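Local atomic coordinates of tail spike protein gp49 (Pseudomonas phage LKA1, PDB entry 4RU4), a protein that probably cleaves the O-specific polysaccharide of Pseudomonas as a tailspike lyase, degrading the host cell envelope during phage entry. Residues V548-T551 / D552-Y555. Numbering follows the deposited sequence.
Sequences VTKT and DRSY
Past Lys550 and Thr551, at the end of strand 545-551, the chain bends at Asp552, whose positive phi (66°) breaks the extended course; Arg553 resumes an extended backbone, and the loop swings round so that the carbonyl of Ser554 faces the Lys550 side chain. That lysine spans the bend. Its aliphatic chain is extended, CG lying anti to the backbone N (chi1 158°), and brings Lys550 NZ to Ser554 O, to which it donates a 2.8 Å hydrogen bond, the nitrogen lying a little off the carbonyl plane. Lys550 CE passes 3.2 Å from Arg553 O, a buried carbonyl oxygen that has no hydrogen-bond partner in the model. Val560 O and Asn591 OD1 accept further hydrogen bonds from the ammonium. At the corner itself, Thr551 and Asp552 point the same way, side by side: Thr551 OG1 donates to Asp552 OD2 at 2.8 Å, meeting the oxygen on its anti side, 27° out of the carboxylate plane. The same oxygen forms a salt bridge with Arg518 and accepts a hydrogen bond from Thr568 of the second subunit. Thus one ammonium ties three parts of the Ig-like domain together, and one carboxylate oxygen couples the strand end to the trimer interface; the cationic Arg518 would probably favour the ionised aspartate.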
loop_
_atom_site.group_PDB
_atom_site.type_symbol
_atom_site.label_atom_id
_atom_site.label_comp_id
_atom_site.label_asym_id
_atom_site.label_seq_id
_atom_site.Cartn_x
_atom_site.Cartn_y
_atom_site.Cartn_z
ATOM N N VAL B 548 37.941 -5.531 20.151
ATOM C CA VAL B 548 38.453 -4.450 20.968
ATOM C C VAL B 548 39.713 -3.878 20.305
ATOM O O VAL B 548 40.605 -4.628 19.908
ATOM C CB VAL B 548 38.807 -4.922 22.409
ATOM C CG1 VAL B 548 39.111 -3.708 23.307
ATOM C CG2 VAL B 548 37.685 -5.774 23.024
ATOM N N THR B 549 39.781 -2.558 20.206
ATOM C CA THR B 549 40.952 -1.880 19.674
ATOM C C THR B 549 41.316 -0.700 20.566
ATOM O O THR B 549 40.431 -0.002 21.066
ATOM C CB THR B 549 40.685 -1.394 18.218
ATOM O OG1 THR B 549 40.500 -2.533 17.362
ATOM C CG2 THR B 549 41.830 -0.528 17.686
ATOM N N LYS B 550 42.615 -0.483 20.786
ATOM C CA LYS B 550 43.082 0.687 21.537
ATOM C C LYS B 550 43.237 1.883 20.603
ATOM O O LYS B 550 43.836 1.762 19.516
ATOM C CB LYS B 550 44.440 0.397 22.200
ATOM C CG LYS B 550 45.252 1.665 22.552
ATOM C CD LYS B 550 46.498 1.304 23.351
ATOM C CE LYS B 550 47.584 2.342 23.232
ATOM N NZ LYS B 550 48.512 2.267 24.387
ATOM N N THR B 551 42.683 3.026 21.014
ATOM C CA THR B 551 42.892 4.282 20.306
ATOM C C THR B 551 43.346 5.465 21.196
ATOM O O THR B 551 43.305 5.414 22.445
ATOM C CB THR B 551 41.637 4.733 19.519
ATOM O OG1 THR B 551 40.639 5.194 20.433
ATOM C CG2 THR B 551 41.086 3.594 18.635
ATOM N N ASP B 552 43.822 6.512 20.532
ATOM C CA ASP B 552 44.105 7.801 21.163
ATOM C C ASP B 552 45.233 7.806 22.195
ATOM O O ASP B 552 45.301 8.661 23.093
ATOM C CB ASP B 552 42.807 8.435 21.671
ATOM C CG ASP B 552 41.864 8.755 20.525
ATOM O OD1 ASP B 552 42.126 9.758 19.831
ATOM O OD2 ASP B 552 40.916 7.973 20.270
ATOM N N ARG B 553 46.146 6.863 22.013
ATOM C CA ARG B 553 47.394 6.827 22.753
ATOM C C ARG B 553 48.277 5.860 21.960
ATOM O O ARG B 553 47.769 4.921 21.329
ATOM C CB ARG B 553 47.166 6.287 24.176
ATOM C CG ARG B 553 48.453 6.250 25.038
ATOM C CD ARG B 553 48.940 7.660 25.346
ATOM N NE ARG B 553 47.932 8.387 26.116
ATOM C CZ ARG B 553 48.057 9.634 26.558
ATOM N NH1 ARG B 553 49.169 10.327 26.330
ATOM N NH2 ARG B 553 47.067 10.184 27.243
ATOM N N SER B 554 49.582 6.090 21.947
ATOM C CA SER B 554 50.461 5.123 21.310
ATOM C C SER B 554 51.217 4.344 22.385
ATOM O O SER B 554 50.644 3.454 22.981
ATOM C CB SER B 554 51.400 5.810 20.310
ATOM O OG SER B 554 50.648 6.392 19.250
ATOM N N TYR B 555 52.489 4.656 22.635
ATOM C CA TYR B 555 53.172 4.021 23.766
ATOM C C TYR B 555 52.635 4.586 25.081
ATOM O O TYR B 555 52.492 5.797 25.224
ATOM C CB TYR B 555 54.711 4.137 23.649
ATOM C CG TYR B 555 55.236 3.285 22.508
ATOM C CD1 TYR B 555 55.326 1.897 22.634
ATOM C CD2 TYR B 555 55.596 3.855 21.290
ATOM C CE1 TYR B 555 55.781 1.113 21.594
ATOM C CE2 TYR B 555 56.040 3.081 20.241
ATOM C CZ TYR B 555 56.123 1.719 20.388
ATOM O OH TYR B 555 56.552 0.966 19.325
#